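Local coordinates for D-methionine-binding lipoprotein MetQ (Escherichia coli, PDB 4YAH), which binds methionine as the substrate-binding lipoprotein component of the ATP-driven D-methionine permease, an ABC transport system, at residues T65-V70 with A206-L211; P139-R144 with V200-Y205; I196-I201 with G217-D222. One frame throughout, in Å; residues are numbered along the deposited sequence.

Interaction 1 (T65-V70 with A206-L211). With MET (methionine), chain B.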
loop_
_atom_site.group_PDB
_atom_site.type_symbol
_atom_site.label_atom_id
_atom_site.label_comp_id
_atom_site.label_asym_id
_atom_site.label_seq_id
_atom_site.Cartn_x
_atom_site.Cartn_y
_atom_site.Cartn_z
ATOM N N THR A 65 -14.860 0.737 5.600
ATOM C CA THR A 65 -13.602 1.472 5.605
ATOM C C THR A 65 -12.773 1.174 6.838
ATOM O O THR A 65 -13.301 0.943 7.932
ATOM C CB THR A 65 -13.823 2.992 5.512
ATOM O OG1 THR A 65 -14.574 3.455 6.644
ATOM C CG2 THR A 65 -14.540 3.356 4.233
ATOM N N PHE A 66 -11.460 1.183 6.623
ATOM C CA PHE A 66 -10.451 0.917 7.644
ATOM C C PHE A 66 -9.379 1.994 7.517
ATOM O O PHE A 66 -9.293 2.652 6.483
ATOM C CB PHE A 66 -9.817 -0.471 7.455
ATOM C CG PHE A 66 -10.783 -1.610 7.597
ATOM C CD1 PHE A 66 -10.939 -2.244 8.815
ATOM C CD2 PHE A 66 -11.538 -2.040 6.518
ATOM C CE1 PHE A 66 -11.844 -3.295 8.951
ATOM C CE2 PHE A 66 -12.441 -3.074 6.650
ATOM C CZ PHE A 66 -12.588 -3.704 7.862
ATOM N N ASN A 67 -8.576 2.174 8.557
ATOM C CA ASN A 67 -7.389 3.022 8.464
ATOM C C ASN A 67 -6.176 2.304 9.022
ATOM O O ASN A 67 -5.321 2.902 9.663
ATOM C CB ASN A 67 -7.584 4.346 9.196
ATOM C CG ASN A 67 -6.506 5.347 8.851
ATOM O OD1 ASN A 67 -6.077 5.421 7.704
ATOM N ND2 ASN A 67 -6.031 6.090 9.847
ATOM N N ASP A 68 -6.096 1.009 8.767
ATOM C CA ASP A 68 -4.935 0.234 9.140
ATOM C C ASP A 68 -4.839 -0.965 8.223
ATOM O O ASP A 68 -5.763 -1.243 7.449
ATOM C CB ASP A 68 -5.027 -0.220 10.586
ATOM C CG ASP A 68 -5.936 -1.431 10.749
ATOM O OD1 ASP A 68 -7.150 -1.272 10.527
ATOM O OD2 ASP A 68 -5.438 -2.530 11.072
ATOM N N TYR A 69 -3.732 -1.687 8.331
ATOM C CA TYR A 69 -3.442 -2.785 7.435
ATOM C C TYR A 69 -3.658 -4.159 8.071
ATOM O O TYR A 69 -3.415 -5.183 7.427
ATOM C CB TYR A 69 -1.997 -2.675 6.965
ATOM C CG TYR A 69 -1.696 -1.628 5.907
ATOM C CD1 TYR A 69 -2.679 -1.115 5.086
ATOM C CD2 TYR A 69 -0.392 -1.219 5.691
ATOM C CE1 TYR A 69 -2.374 -0.222 4.084
ATOM C CE2 TYR A 69 -0.078 -0.327 4.701
ATOM C CZ TYR A 69 -1.050 0.164 3.903
ATOM O OH TYR A 69 -0.693 1.055 2.923
ATOM N N VAL A 70 -4.108 -4.185 9.322
ATOM C CA VAL A 70 -4.298 -5.447 10.041
ATOM C C VAL A 70 -5.772 -5.856 10.081
ATOM O O VAL A 70 -6.138 -6.981 9.706
ATOM C CB VAL A 70 -3.733 -5.328 11.470
ATOM C CG1 VAL A 70 -3.986 -6.610 12.286
ATOM C CG2 VAL A 70 -2.226 -5.016 11.395
ATOM N N ALA A 206 0.073 8.709 2.613
ATOM C CA ALA A 206 0.577 9.988 2.089
ATOM C C ALA A 206 -0.552 10.804 1.469
ATOM O O ALA A 206 -0.632 12.027 1.631
ATOM C CB ALA A 206 1.663 9.746 1.067
ATOM N N SER A 207 -1.458 10.118 0.784
ATOM C CA SER A 207 -2.551 10.798 0.102
ATOM C C SER A 207 -3.552 11.415 1.096
ATOM O O SER A 207 -4.276 12.338 0.749
ATOM C CB SER A 207 -3.281 9.834 -0.831
ATOM O OG SER A 207 -4.044 8.915 -0.080
ATOM N N GLN A 208 -3.594 10.905 2.322
ATOM C CA GLN A 208 -4.494 11.451 3.336
ATOM C C GLN A 208 -4.134 12.884 3.717
ATOM O O GLN A 208 -5.010 13.643 4.118
ATOM C CB GLN A 208 -4.495 10.575 4.582
ATOM C CG GLN A 208 -5.080 9.180 4.342
ATOM C CD GLN A 208 -5.076 8.331 5.590
ATOM O OE1 GLN A 208 -4.510 8.713 6.610
ATOM N NE2 GLN A 208 -5.690 7.159 5.510
ATOM N N ILE A 209 -2.856 13.248 3.608
ATOM C CA ILE A 209 -2.449 14.629 3.857
ATOM C C ILE A 209 -1.994 15.331 2.572
ATOM O O ILE A 209 -1.233 16.305 2.604
ATOM C CB ILE A 209 -1.350 14.691 4.926
ATOM C CG1 ILE A 209 -0.175 13.811 4.548
ATOM C CG2 ILE A 209 -1.937 14.244 6.259
ATOM C CD1 ILE A 209 1.100 14.140 5.324
ATOM N N GLY A 210 -2.491 14.838 1.441
ATOM C CA GLY A 210 -2.380 15.559 0.185
ATOM C C GLY A 210 -1.021 15.480 -0.486
ATOM O O GLY A 210 -0.684 16.325 -1.319
ATOM N N LEU A 211 -0.247 14.459 -0.131
ATOM C CA LEU A 211 1.061 14.228 -0.732
ATOM C C LEU A 211 0.981 13.131 -1.784
ATOM O O LEU A 211 0.255 12.150 -1.614
ATOM C CB LEU A 211 2.084 13.835 0.326
ATOM C CG LEU A 211 2.271 14.818 1.476
ATOM C CD1 LEU A 211 3.280 14.264 2.473
ATOM C CD2 LEU A 211 2.717 16.148 0.950
HETATM N N MET B . -1.351 0.414 -0.875
HETATM C CA MET B . -0.160 -0.058 -0.168
HETATM C C MET B . 1.039 0.051 -1.079
HETATM O O MET B . 0.953 -0.414 -2.220
HETATM C CB MET B . -0.337 -1.509 0.289
HETATM C CG MET B . 0.772 -2.024 1.195
HETATM S SD MET B . 0.558 -3.738 1.718
HETATM C CE MET B . -0.759 -3.550 2.919
HETATM O OXT MET B . 2.093 0.578 -0.671
HETATM O O HOH W 1 -3.505 7.738 9.187
#

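Interaction 2 (P139-R144 with V200-Y205). With MET (methionine), chain B.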
loop_
_atom_site.group_PDB
_atom_site.type_symbol
_atom_site.label_atom_id
_atom_site.label_comp_id
_atom_site.label_asym_id
_atom_site.label_seq_id
_atom_site.Cartn_x
_atom_site.Cartn_y
_atom_site.Cartn_z
ATOM N N PRO A 139 6.765 -6.447 8.077
ATOM C CA PRO A 139 7.981 -6.976 7.423
ATOM C C PRO A 139 8.150 -6.650 5.949
ATOM O O PRO A 139 9.285 -6.337 5.548
ATOM C CB PRO A 139 7.843 -8.492 7.600
ATOM C CG PRO A 139 7.024 -8.649 8.816
ATOM C CD PRO A 139 6.040 -7.494 8.810
ATOM N N THR A 140 7.095 -6.719 5.144
ATOM C CA THR A 140 7.303 -6.550 3.712
ATOM C C THR A 140 7.422 -5.068 3.339
ATOM O O THR A 140 8.180 -4.728 2.426
ATOM C CB THR A 140 6.203 -7.214 2.871
ATOM O OG1 THR A 140 4.928 -6.632 3.131
ATOM C CG2 THR A 140 6.153 -8.689 3.173
ATOM N N ASN A 141 6.718 -4.176 4.028
ATOM C CA ASN A 141 6.844 -2.766 3.650
ATOM C C ASN A 141 8.081 -2.168 4.289
ATOM O O ASN A 141 8.679 -1.250 3.729
ATOM C CB ASN A 141 5.573 -1.998 3.986
ATOM C CG ASN A 141 4.450 -2.326 3.015
ATOM O OD1 ASN A 141 4.501 -1.971 1.835
ATOM N ND2 ASN A 141 3.451 -3.037 3.500
ATOM N N LEU A 142 8.492 -2.715 5.426
ATOM C CA LEU A 142 9.793 -2.390 5.986
ATOM C C LEU A 142 10.898 -2.770 4.995
ATOM O O LEU A 142 11.779 -1.959 4.681
ATOM C CB LEU A 142 10.013 -3.108 7.314
ATOM C CG LEU A 142 11.446 -3.016 7.869
ATOM C CD1 LEU A 142 11.815 -1.573 8.095
ATOM C CD2 LEU A 142 11.566 -3.812 9.144
ATOM N N GLY A 143 10.853 -4.007 4.507
ATOM C CA GLY A 143 11.879 -4.498 3.605
ATOM C C GLY A 143 11.913 -3.637 2.371
ATOM O O GLY A 143 12.961 -3.208 1.910
ATOM N N ARG A 144 10.727 -3.357 1.860
ATOM C CA ARG A 144 10.559 -2.509 0.698
ATOM C C ARG A 144 11.192 -1.124 0.871
ATOM O O ARG A 144 11.824 -0.597 -0.046
ATOM C CB ARG A 144 9.072 -2.380 0.430
ATOM C CG ARG A 144 8.693 -1.481 -0.699
ATOM C CD ARG A 144 7.199 -1.355 -0.749
ATOM N NE ARG A 144 6.741 -0.711 -1.969
ATOM C CZ ARG A 144 5.473 -0.432 -2.234
ATOM N NH1 ARG A 144 4.519 -0.703 -1.339
ATOM N NH2 ARG A 144 5.157 0.139 -3.383
ATOM N N VAL A 200 9.489 7.210 4.686
ATOM C CA VAL A 200 9.009 6.437 3.544
ATOM C C VAL A 200 7.571 6.046 3.869
ATOM O O VAL A 200 7.327 5.355 4.848
ATOM C CB VAL A 200 9.869 5.196 3.277
ATOM C CG1 VAL A 200 9.324 4.418 2.104
ATOM C CG2 VAL A 200 11.298 5.612 2.986
ATOM N N ILE A 201 6.640 6.521 3.051
ATOM C CA ILE A 201 5.218 6.464 3.377
ATOM C C ILE A 201 4.418 5.838 2.246
ATOM O O ILE A 201 4.500 6.279 1.103
ATOM C CB ILE A 201 4.630 7.865 3.648
ATOM C CG1 ILE A 201 5.539 8.652 4.593
ATOM C CG2 ILE A 201 3.233 7.751 4.217
ATOM C CD1 ILE A 201 5.028 10.055 4.974
ATOM N N ASN A 202 3.631 4.811 2.562
ATOM C CA ASN A 202 2.718 4.271 1.574
ATOM C C ASN A 202 1.818 5.359 1.024
ATOM O O ASN A 202 1.291 6.172 1.761
ATOM C CB ASN A 202 1.836 3.166 2.166
ATOM C CG ASN A 202 2.636 2.048 2.793
ATOM O OD1 ASN A 202 2.986 2.106 3.974
ATOM N ND2 ASN A 202 2.917 1.006 2.012
ATOM N N THR A 203 1.594 5.333 -0.275
ATOM C CA THR A 203 0.754 6.336 -0.896
ATOM C C THR A 203 -0.659 6.342 -0.321
ATOM O O THR A 203 -1.292 7.392 -0.311
ATOM C CB THR A 203 0.739 6.130 -2.401
ATOM O OG1 THR A 203 2.093 6.133 -2.861
ATOM C CG2 THR A 203 -0.021 7.234 -3.102
ATOM N N THR A 204 -1.110 5.187 0.189
ATOM C CA THR A 204 -2.364 5.063 0.963
ATOM C C THR A 204 -2.528 6.204 1.967
ATOM O O THR A 204 -3.542 6.891 2.014
ATOM C CB THR A 204 -2.402 3.759 1.785
ATOM O OG1 THR A 204 -2.074 2.633 0.963
ATOM C CG2 THR A 204 -3.771 3.554 2.410
ATOM N N TYR A 205 -1.492 6.365 2.781
ATOM C CA TYR A 205 -1.505 7.313 3.887
ATOM C C TYR A 205 -0.921 8.670 3.503
ATOM O O TYR A 205 -1.407 9.686 3.990
ATOM C CB TYR A 205 -0.786 6.683 5.087
ATOM C CG TYR A 205 -1.448 5.377 5.517
ATOM C CD1 TYR A 205 -0.827 4.154 5.304
ATOM C CD2 TYR A 205 -2.699 5.386 6.127
ATOM C CE1 TYR A 205 -1.442 2.960 5.674
ATOM C CE2 TYR A 205 -3.330 4.193 6.505
ATOM C CZ TYR A 205 -2.684 2.990 6.275
ATOM O OH TYR A 205 -3.285 1.799 6.656
HETATM N N MET B . -1.351 0.414 -0.875
HETATM C CA MET B . -0.160 -0.058 -0.168
HETATM C C MET B . 1.039 0.051 -1.079
HETATM O O MET B . 0.953 -0.414 -2.220
HETATM C CB MET B . -0.337 -1.509 0.289
HETATM C CG MET B . 0.772 -2.024 1.195
HETATM S SD MET B . 0.558 -3.738 1.718
HETATM C CE MET B . -0.759 -3.550 2.919
HETATM O OXT MET B . 2.093 0.578 -0.671
#

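Interaction 3 (I196-I201 with G217-D222)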
loop_
_atom_site.group_PDB
_atom_site.type_symbol
_atom_site.label_atom_id
_atom_site.label_comp_id
_atom_site.label_asym_id
_atom_site.label_seq_id
_atom_site.Cartn_x
_atom_site.Cartn_y
_atom_site.Cartn_z
ATOM N N ILE A 196 12.238 13.626 13.082
ATOM C CA ILE A 196 12.059 12.842 11.853
ATOM C C ILE A 196 12.352 13.684 10.614
ATOM O O ILE A 196 11.593 14.581 10.249
ATOM C CB ILE A 196 10.634 12.257 11.767
ATOM C CG1 ILE A 196 10.353 11.351 12.976
ATOM C CG2 ILE A 196 10.424 11.532 10.460
ATOM C CD1 ILE A 196 11.148 10.108 13.034
ATOM N N ALA A 197 13.476 13.379 9.969
ATOM C CA ALA A 197 13.957 14.153 8.836
ATOM C C ALA A 197 13.442 13.666 7.498
ATOM O O ALA A 197 13.474 14.396 6.502
ATOM C CB ALA A 197 15.486 14.132 8.826
ATOM N N LEU A 198 12.953 12.430 7.491
ATOM C CA LEU A 198 12.619 11.731 6.269
ATOM C C LEU A 198 11.696 10.581 6.644
ATOM O O LEU A 198 11.899 9.946 7.675
ATOM C CB LEU A 198 13.901 11.231 5.595
ATOM C CG LEU A 198 13.816 10.493 4.267
ATOM C CD1 LEU A 198 13.314 11.405 3.167
ATOM C CD2 LEU A 198 15.208 9.946 3.922
ATOM N N ALA A 199 10.677 10.347 5.825
ATOM C CA ALA A 199 9.771 9.210 6.027
ATOM C C ALA A 199 9.429 8.536 4.703
ATOM O O ALA A 199 9.083 9.208 3.732
ATOM C CB ALA A 199 8.489 9.654 6.716
ATOM N N VAL A 200 9.489 7.210 4.686
ATOM C CA VAL A 200 9.009 6.437 3.544
ATOM C C VAL A 200 7.571 6.046 3.869
ATOM O O VAL A 200 7.327 5.355 4.848
ATOM C CB VAL A 200 9.869 5.196 3.277
ATOM C CG1 VAL A 200 9.324 4.418 2.104
ATOM C CG2 VAL A 200 11.298 5.612 2.986
ATOM N N ILE A 201 6.640 6.521 3.051
ATOM C CA ILE A 201 5.218 6.464 3.377
ATOM C C ILE A 201 4.418 5.838 2.246
ATOM O O ILE A 201 4.500 6.279 1.103
ATOM C CB ILE A 201 4.630 7.865 3.648
ATOM C CG1 ILE A 201 5.539 8.652 4.593
ATOM C CG2 ILE A 201 3.233 7.751 4.217
ATOM C CD1 ILE A 201 5.028 10.055 4.974
ATOM N N GLY A 217 7.495 13.791 -3.492
ATOM C CA GLY A 217 8.521 12.806 -3.216
ATOM C C GLY A 217 9.924 13.330 -3.447
ATOM O O GLY A 217 10.202 13.960 -4.458
ATOM N N ILE A 218 10.801 13.088 -2.485
ATOM C CA ILE A 218 12.223 13.357 -2.663
ATOM C C ILE A 218 12.879 12.260 -3.502
ATOM O O ILE A 218 13.842 12.498 -4.224
ATOM C CB ILE A 218 12.914 13.454 -1.327
ATOM C CG1 ILE A 218 12.316 14.611 -0.517
ATOM C CG2 ILE A 218 14.415 13.668 -1.507
ATOM C CD1 ILE A 218 12.845 14.684 0.868
ATOM N N PHE A 219 12.366 11.043 -3.370
ATOM C CA PHE A 219 12.785 9.931 -4.209
ATOM C C PHE A 219 11.617 8.971 -4.236
ATOM O O PHE A 219 10.790 8.999 -3.333
ATOM C CB PHE A 219 14.052 9.252 -3.692
ATOM C CG PHE A 219 14.010 8.892 -2.235
ATOM C CD1 PHE A 219 14.608 9.706 -1.283
ATOM C CD2 PHE A 219 13.368 7.741 -1.811
ATOM C CE1 PHE A 219 14.570 9.369 0.059
ATOM C CE2 PHE A 219 13.331 7.403 -0.476
ATOM C CZ PHE A 219 13.939 8.209 0.460
ATOM N N VAL A 220 11.565 8.164 -5.287
ATOM C CA VAL A 220 10.427 7.297 -5.557
ATOM C C VAL A 220 10.924 5.972 -6.109
ATOM O O VAL A 220 11.857 5.916 -6.907
ATOM C CB VAL A 220 9.452 7.941 -6.571
ATOM C CG1 VAL A 220 8.155 7.119 -6.661
ATOM C CG2 VAL A 220 9.163 9.366 -6.188
ATOM N N GLU A 221 10.305 4.912 -5.626
ATOM C CA GLU A 221 10.463 3.562 -6.139
ATOM C C GLU A 221 10.160 3.466 -7.636
ATOM O O GLU A 221 9.295 4.201 -8.119
ATOM C CB GLU A 221 9.523 2.680 -5.329
ATOM C CG GLU A 221 9.650 1.188 -5.470
ATOM C CD GLU A 221 8.600 0.500 -4.598
ATOM O OE1 GLU A 221 7.395 0.770 -4.817
ATOM O OE2 GLU A 221 8.980 -0.264 -3.681
ATOM N N ASP A 222 10.849 2.568 -8.356
ATOM C CA ASP A 222 10.525 2.290 -9.771
ATOM C C ASP A 222 9.104 1.764 -9.925
ATOM O O ASP A 222 8.629 1.040 -9.069
ATOM C CB ASP A 222 11.482 1.253 -10.380
ATOM C CG ASP A 222 12.909 1.741 -10.481
ATOM O OD1 ASP A 222 13.814 0.872 -10.511
ATOM O OD2 ASP A 222 13.130 2.973 -10.542
#

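Interaction 1 (T65-V70 with A206-L211)
N67 and Q208 meet through their side-chain amides, a slender bridge between segments that bury just 64 Å² together. Q208 NE2 donates to N67 OD1 at 2.8 Å with an N-H...O angle of 169°; the acceptor lies nearly in the Q208 amide plane, whereas the donor is tilted from the carbonyl plane of N67. On the solvent side a water closes the ring, accepting from N67 ND2 and donating to Q208 OE1 at 2.9 Å. Q208 reaches N67 because its chain is extended beyond CG (chi2 180°), and NE2 also bonds to V39 O.

The tight packing belongs to Y69. Methionine CE sits 3.5 Å above the ring plane, over its centre, and Y69 OH lies 3.3 Å from methionine CA. That hydroxyl hydrogen-bonds with T204 OG1, which probably steadies the ring. With an alanine here, the ligand's methyl would probably lose its aromatic cover and T204 its hydroxyl partner. A small amide bridge with its water outside, and a methyl over the buried Y69 ring inside, are consistent with the mouth and lining of the cleft between the lobes of a periplasmic-type binding protein.

Interaction 2 (P139-R144 with V200-Y205)
The carboxylate end of the methionine pocket is built where N141 and R144, in the first turns of helix 139-151, meet N202 just ahead of helix 203-206. The two helices follow neighbouring parallel strands, 132-136 and 196-201, so these residues gather at the C-terminal ends of adjacent strands.

Ligand OXT accepts two hydrogen bonds. R144 NH1 approaches at 2.8 Å with a bent N-H...O angle of 136°, the oxygen lying at the guanidinium edge; N202 ND2, also at 2.8 Å, gives a straighter bond of 167°. R144 attains this position with an extended chain, CG anti to the backbone N (chi1 177°). Its other terminal nitrogen, NH2, forms a salt bridge with E221, and Y227 adds a cation-pi contact, so second-shell groups orient the guanidinium.

The direct link between the two segments is weaker. N202 ND2 gives N141 OD1 a weak bond of 3.4 Å, the side chains crossing almost perpendicularly, and R144 NH1 gives the same oxygen another weak one. N141 OD1 also accepts from H88 NE2, while N141 ND2 bonds to D138 OD2, which together set the rotation of the amide and leave ND2 3.5 Å from methionine SD. At the ligand's amino group, T204 OG1 lies 3.0 Å from the methionine N and is also hydrogen-bonded to E42.

The positive guanidinium and the amide donor would probably favour an ionised carboxylate on the ligand. A buried arginine and an asparagine amide, both donating to the amino acid's carboxylate at the C-terminal ends of adjacent parallel strands, place this site at the interlobe cleft of the type II periplasmic binding fold.

Interaction 3 (I196-I201 with G217-D222)
L198 CD1 touches both I218 and F219, and CD2 adds a second contact with the ring. CD1 of L198 lies 4.0 Å from I218 CD1 and 3.9 Å from F219 CE1, whereas L198 CD2 meets the ring edge in plane, 4.0 Å from the same CE1. Farther along the strand V200 CG2 approaches another part of that edge, 4.4 Å from F219 CE2. The edge of the ring is therefore met by L198 CD2 and V200 CG2, one from each strand residue.

Two torsions bring the groups together. L198 CG is anti to the backbone N (chi1 -178°), which brings both methyls against the F219 ring, and F219 CG stands between its backbone N and carbonyl carbon (chi1 50°), directing the ring back to meet L198 from the opposite direction.

The second shell explains the spacing. Strand 115-117 lies between 196-201 and the weakly bonded strand 219-220 in the sheet, so the backbones stay apart, with L198 and I218 CA atoms 9.1 Å distant, and the side chains must span the middle strand's width. Backbone bonds of A199 to Y117 and I201 to A115 hold strand 196-201 against that intermediate. Helix 139-151 lies against the same side, F219 packing on L148 and L149 and V200 on S145, while L198 also rests on V133.

All the contacts across the two segments are between apolar side chains. The 153 Å² interface therefore probably rests on burial of apolar surface and van der Waals contact, joining strands 196-201 and 219-220 over the strand between them, on the side covered by helix 139-151.

From the N terminus, strand 60-66 leads into 65-70, which waits 135 residues for 206-211; interaction 1 thus closes the longest loop. Interaction 2 is nested inside it, returning 200-205 to helix 139-151 after 55 residues. Interaction 3 crosses interaction 1, because 196-201 lies within the large loop and 217-222 beyond it, and closes only 15 residues. Interactions 2 and 3 share V200 and I201 on strand 196-201, and their segments are also joined by the R144-E221 salt bridge. Interaction 1 ties the edge of the six-stranded sheet to the chain leaving the five-stranded one; the others stay within the second lobe, with interactions 1 and 2 both touching methionine.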